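Local coordinates for protein probable 3-hydroxyisobutyrate dehydrogenase (Pseudomonas aeruginosa, PDB 3OBB) that catalyses the NAD-dependent oxidation of L-serine and methyl-L-serine, with low activity toward beta-hydroxyisobutyrate, and works as a homotetramer, at residues V171-V174 with C175-L179; A243-M246 with A247-L250. All coordinates share one frame; numbering follows the deposited sequence.

Interaction 1 of 2, residues V171-V174 with C175-L179; sequences VAKV and CNNQL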
ATOM      1  N   VAL A 171      -1.914  15.461  18.758  1.00 31.54           N
ATOM      2  CA  VAL A 171      -0.939  15.039  17.757  1.00 30.35           C
ATOM      3  C   VAL A 171      -0.329  13.719  18.225  1.00 31.01           C
ATOM      4  O   VAL A 171      -0.234  12.772  17.445  1.00 31.07           O
ATOM      5  CB  VAL A 171       0.179  16.137  17.455  1.00 30.79           C
ATOM      6  CG1 VAL A 171       1.168  15.633  16.450  1.00 27.30           C
ATOM      7  CG2 VAL A 171      -0.451  17.454  16.917  1.00 30.11           C
ATOM      8  N   ALA A 172       0.064  13.653  19.510  1.00 31.94           N
ATOM      9  CA  ALA A 172       0.733  12.466  20.043  1.00 31.72           C
ATOM     10  C   ALA A 172      -0.225  11.273  19.930  1.00 31.74           C
ATOM     11  O   ALA A 172       0.189  10.174  19.512  1.00 32.03           O
ATOM     12  CB  ALA A 172       1.203  12.715  21.518  1.00 31.82           C
ATOM     13  N   LYS A 173      -1.501  11.524  20.237  1.00 31.39           N
ATOM     14  CA  LYS A 173      -2.568  10.514  20.242  1.00 32.27           C
ATOM     15  C   LYS A 173      -2.800   9.900  18.864  1.00 31.61           C
ATOM     16  O   LYS A 173      -2.904   8.680  18.726  1.00 30.48           O
ATOM     17  CB  LYS A 173      -3.896  11.102  20.785  1.00 32.97           C
ATOM     18  CG  LYS A 173      -5.094  10.115  20.768  1.00 34.13           C
ATOM     19  CD  LYS A 173      -4.834   8.877  21.638  1.00 36.05           C
ATOM     20  CE  LYS A 173      -5.924   7.816  21.484  1.00 35.29           C
ATOM     21  NZ  LYS A 173      -7.276   8.279  21.963  1.00 39.33           N
ATOM     22  N   VAL A 174      -2.913  10.757  17.849  1.00 32.20           N
ATOM     23  CA  VAL A 174      -3.145  10.266  16.508  1.00 31.24           C
ATOM     24  C   VAL A 174      -1.914   9.580  15.911  1.00 29.54           C
ATOM     25  O   VAL A 174      -2.054   8.671  15.126  1.00 28.83           O
ATOM     26  CB  VAL A 174      -3.766  11.341  15.536  1.00 32.73           C
ATOM     27  CG1 VAL A 174      -5.092  11.951  16.143  1.00 33.29           C
ATOM     28  CG2 VAL A 174      -2.721  12.427  15.080  1.00 32.54           C
ATOM     29  N   CYS A 175      -0.712  10.019  16.264  1.00 29.48           N
ATOM     30  CA  CYS A 175       0.510   9.319  15.825  1.00 27.63           C
ATOM     31  C   CYS A 175       0.580   7.925  16.468  1.00 27.69           C
ATOM     32  O   CYS A 175       0.902   6.925  15.798  1.00 26.65           O
ATOM     33  CB  CYS A 175       1.730  10.130  16.246  1.00 28.30           C
ATOM     34  SG  CYS A 175       1.914  11.688  15.261  1.00 31.63           S
ATOM     35  N   ASN A 176       0.288   7.882  17.775  1.00 27.32           N
ATOM     36  CA  ASN A 176       0.359   6.661  18.553  1.00 27.58           C
ATOM     37  C   ASN A 176      -0.642   5.655  18.033  1.00 27.81           C
ATOM     38  O   ASN A 176      -0.280   4.526  17.824  1.00 28.33           O
ATOM     39  CB  ASN A 176       0.079   6.907  20.039  1.00 26.78           C
ATOM     40  CG  ASN A 176       0.050   5.621  20.824  1.00 27.34           C
ATOM     41  OD1 ASN A 176       1.086   5.155  21.284  1.00 27.87           O
ATOM     42  ND2 ASN A 176      -1.149   4.990  20.929  1.00 26.22           N
ATOM     43  N   ASN A 177      -1.905   6.065  17.854  1.00 28.22           N
ATOM     44  CA  ASN A 177      -2.931   5.131  17.394  1.00 27.92           C
ATOM     45  C   ASN A 177      -2.763   4.675  15.964  1.00 27.60           C
ATOM     46  O   ASN A 177      -3.069   3.514  15.648  1.00 27.32           O
ATOM     47  CB  ASN A 177      -4.357   5.606  17.714  1.00 28.06           C
ATOM     48  CG  ASN A 177      -4.747   5.253  19.148  1.00 29.84           C
ATOM     49  OD1 ASN A 177      -3.865   5.222  20.001  1.00 29.08           O
ATOM     50  ND2 ASN A 177      -6.036   4.914  19.407  1.00 26.42           N
ATOM     51  N   GLN A 178      -2.240   5.556  15.112  1.00 27.25           N
ATOM     52  CA  GLN A 178      -1.901   5.140  13.761  1.00 27.35           C
ATOM     53  C   GLN A 178      -0.786   4.075  13.753  1.00 27.09           C
ATOM     54  O   GLN A 178      -0.829   3.093  12.990  1.00 25.20           O
ATOM     55  CB  GLN A 178      -1.516   6.322  12.885  1.00 27.58           C
ATOM     56  CG  GLN A 178      -1.301   5.897  11.434  1.00 28.64           C
ATOM     57  CD  GLN A 178      -1.019   7.085  10.503  1.00 31.30           C
ATOM     58  OE1 GLN A 178      -0.050   7.834  10.703  1.00 31.33           O
ATOM     59  NE2 GLN A 178      -1.846   7.244   9.486  1.00 31.67           N
ATOM     60  N   LEU A 179       0.222   4.287  14.595  1.00 27.27           N
ATOM     61  CA  LEU A 179       1.277   3.308  14.742  1.00 26.94           C
ATOM     62  C   LEU A 179       0.711   1.958  15.292  1.00 26.57           C
ATOM     63  O   LEU A 179       1.088   0.888  14.817  1.00 26.05           O
ATOM     64  CB  LEU A 179       2.433   3.849  15.594  1.00 26.04           C
ATOM     65  CG  LEU A 179       3.593   2.863  15.826  1.00 25.89           C
ATOM     66  CD1 LEU A 179       4.179   2.281  14.507  1.00 24.96           C
ATOM     67  CD2 LEU A 179       4.708   3.555  16.574  1.00 24.82           C
TER

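Interaction 2 of 2, residues A243-M246 with A247-L250; sequences AQLM and AKDL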
ATOM      1  N   ALA A 243     -13.361  -1.567  15.766  1.00 34.14           N
ATOM      2  CA  ALA A 243     -12.733  -1.287  14.480  1.00 33.38           C
ATOM      3  C   ALA A 243     -13.160   0.072  13.941  1.00 33.53           C
ATOM      4  O   ALA A 243     -12.366   0.781  13.301  1.00 33.09           O
ATOM      5  CB  ALA A 243     -13.094  -2.415  13.459  1.00 32.90           C
ATOM      6  N   GLN A 244     -14.425   0.430  14.172  1.00 33.70           N
ATOM      7  CA  GLN A 244     -14.958   1.697  13.653  1.00 34.50           C
ATOM      8  C   GLN A 244     -14.233   2.876  14.291  1.00 34.03           C
ATOM      9  O   GLN A 244     -13.906   3.850  13.597  1.00 34.24           O
ATOM     10  CB  GLN A 244     -16.464   1.802  13.872  1.00 34.64           C
ATOM     11  CG  GLN A 244     -17.080   3.054  13.278  1.00 37.12           C
ATOM     12  CD  GLN A 244     -18.605   3.091  13.501  1.00 38.96           C
ATOM     13  OE1 GLN A 244     -19.138   2.365  14.351  1.00 39.42           O
ATOM     14  NE2 GLN A 244     -19.292   3.956  12.763  1.00 38.67           N
ATOM     15  N   LEU A 245     -13.958   2.770  15.594  1.00 33.39           N
ATOM     16  CA  LEU A 245     -13.174   3.772  16.323  1.00 34.01           C
ATOM     17  C   LEU A 245     -11.703   3.843  15.875  1.00 33.82           C
ATOM     18  O   LEU A 245     -11.137   4.948  15.729  1.00 33.46           O
ATOM     19  CB  LEU A 245     -13.233   3.514  17.828  1.00 34.72           C
ATOM     20  CG  LEU A 245     -14.593   3.734  18.501  1.00 36.82           C
ATOM     21  CD1 LEU A 245     -14.514   3.364  19.995  1.00 37.91           C
ATOM     22  CD2 LEU A 245     -15.084   5.176  18.298  1.00 35.03           C
HETATM   23  N   MSE A 246     -11.075   2.683  15.673  1.00 32.96           N
HETATM   24  CA  MSE A 246      -9.758   2.676  15.051  1.00 32.52           C
HETATM   25  C   MSE A 246      -9.779   3.373  13.666  1.00 32.73           C
HETATM   26  O   MSE A 246      -8.870   4.140  13.353  1.00 32.77           O
HETATM   27  CB  MSE A 246      -9.214   1.250  14.932  1.00 32.60           C
HETATM   28  CG  MSE A 246      -7.847   1.183  14.241  1.00 34.87           C
HETATM   29 SE   MSE A 246      -6.540   2.371  15.131  0.90 44.71          SE
HETATM   30  CE  MSE A 246      -5.948   0.984  16.316  1.00 32.91           C
ATOM     31  N   ALA A 247     -10.808   3.116  12.846  1.00 33.40           N
ATOM     32  CA  ALA A 247     -10.909   3.742  11.504  1.00 34.12           C
ATOM     33  C   ALA A 247     -11.049   5.259  11.632  1.00 35.26           C
ATOM     34  O   ALA A 247     -10.485   6.011  10.839  1.00 36.57           O
ATOM     35  CB  ALA A 247     -12.101   3.184  10.726  1.00 34.16           C
ATOM     36  N   LYS A 248     -11.799   5.702  12.641  1.00 35.58           N
ATOM     37  CA  LYS A 248     -11.957   7.122  12.936  1.00 35.93           C
ATOM     38  C   LYS A 248     -10.590   7.742  13.251  1.00 34.92           C
ATOM     39  O   LYS A 248     -10.190   8.732  12.629  1.00 34.04           O
ATOM     40  CB  LYS A 248     -12.931   7.309  14.100  1.00 36.71           C
ATOM     41  CG  LYS A 248     -13.067   8.764  14.641  1.00 41.34           C
ATOM     42  CD  LYS A 248     -12.361   8.979  16.011  1.00 45.13           C
ATOM     43  CE  LYS A 248     -12.906   8.073  17.165  1.00 46.14           C
ATOM     44  NZ  LYS A 248     -11.879   7.799  18.266  1.00 44.36           N
ATOM     45  N   ASP A 249      -9.894   7.147  14.221  1.00 33.63           N
ATOM     46  CA  ASP A 249      -8.571   7.608  14.675  1.00 33.11           C
ATOM     47  C   ASP A 249      -7.592   7.697  13.528  1.00 32.28           C
ATOM     48  O   ASP A 249      -6.827   8.625  13.441  1.00 32.37           O
ATOM     49  CB  ASP A 249      -8.027   6.649  15.750  1.00 32.47           C
ATOM     50  CG  ASP A 249      -8.680   6.880  17.136  1.00 34.78           C
ATOM     51  OD1 ASP A 249      -9.503   7.827  17.260  1.00 37.12           O
ATOM     52  OD2 ASP A 249      -8.377   6.144  18.105  1.00 34.23           O
ATOM     53  N   LEU A 250      -7.612   6.704  12.654  1.00 31.73           N
ATOM     54  CA  LEU A 250      -6.744   6.692  11.478  1.00 31.69           C
ATOM     55  C   LEU A 250      -7.141   7.859  10.591  1.00 31.26           C
ATOM     56  O   LEU A 250      -6.305   8.489   9.981  1.00 31.29           O
ATOM     57  CB  LEU A 250      -6.938   5.370  10.732  1.00 30.23           C
ATOM     58  CG  LEU A 250      -5.964   4.187  10.759  1.00 32.16           C
ATOM     59  CD1 LEU A 250      -4.555   4.412  11.382  1.00 30.44           C
ATOM     60  CD2 LEU A 250      -6.605   2.886  11.136  1.00 28.53           C
TER

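Interaction 1 of 2, residues V171-V174 with C175-L179
K173 and N177, one helical turn apart, are brought together by two different torsions. The lysine sets CG anti to the backbone N (chi1 178°) and bends at chi2 and again at chi4, while N177 turns CG to the side of its own backbone N (chi1 -83°), which lays the amide against the lysine CE. The two side chains therefore cross at a slant, with the lysine methylene CE lying 3.6 Å from N177 ND2 and equally near its OD1. The touch is made by CE against the amide; the terminal NZ is carried past it to T98 OG1 and the carbonyl oxygen of V123, both of which it meets by hydrogen bonds. K173 is the active-site lysine, and T98 belongs to the NAD-binding site.

The amide of N177 is gripped at both ends. N176 ND2 donates to N177 OD1 at 2.9 Å, within both amide planes, and N177 ND2 donates to D249 OD2 on helix 243-260. Since N176 is in turn bonded to S212 and G213 of the second subunit, a short chain of hydrogen bonds links that interface to N177, which probably helps to fix the rotation of its amide.

Beneath these groups run the regular i to i+4 backbone bonds of an alpha helix, such as N177 N to K173 O at 2.9 Å and Q178 N to V174 O at 3.1 Å. On another face, V171 CG1 lies 4.2 Å from C175 SG.

This part of helix 168-196 follows the last strand of the nucleotide-binding sheet. A172, K173 and N176 pack on M138 of strand 135-140, V171 meets helix 101-112, V174 and Q178 rest on helix 243-260, and the second subunit packs on V171, C175 and N176.

Interaction 2 of 2, residues A243-M246 with A247-L250
Apolar contacts in the first two turns of helix 243-260 fall into two groups. L245 and K248 run side by side in the same direction, and L245 CD2 lies 3.8 Å from the lysine CE, just short of NZ. M246, a selenomethionine here, swings CG away from its backbone N (chi1 178°) and then curls, crossing L250 at a slant. Its CG is 3.8 Å from L250 CD2, and SE is only slightly farther from the same methyl.

The ionic contact is made by neighbours in sequence. K248, a residue of the NAD-binding site, bends at chi2 and chi3 and brings NZ back to D249 OD1 at 2.6 Å. This hydrogen-bonded salt bridge reaches the oxygen from above the carboxylate plane, 37° out of it. The other oxygen, OD2, is held from helix 168-196, so the carboxylate has a separate partner at each oxygen; together they would limit its rotation.

The backbone bonds are those of a regular alpha helix. A247 N reaches A243 O at 2.8 Å, and D249 N meets L245 O at 2.9 Å.

Around these two turns, the faces go to different partners. M246 and L250 pack against L180, A181 and Q178 of helix 168-196 and against Y274 and L271 of helix 265-279, where A247 also touches L278. D249 touches T98 and F241 in loops, while A243 and Q244 tie the helix start to R285 and A283 by backbone hydrogen bonds.

Overall arrangement
The two helix segments illustrate how an active site can be assembled from helices far apart in sequence. Interaction 1 comes first along the chain, on helix 168-196, and interaction 2 follows on helix 243-260; both helices belong to the region related to the C-terminal domains of 6-phosphogluconate dehydrogenase-type enzymes. The contact centres are about 12 Å apart, yet they meet directly: N177 ND2 lies 2.9 Å from D249 OD2, Q178 packs on L250, and the backbone of N177 packs on M246 SE. The side chains of K173 and K248 come within about 6 Å of each other at their nearest atoms, consistent with a shared site, and a buffer molecule, probably from crystallisation, lies beside N177 and D249.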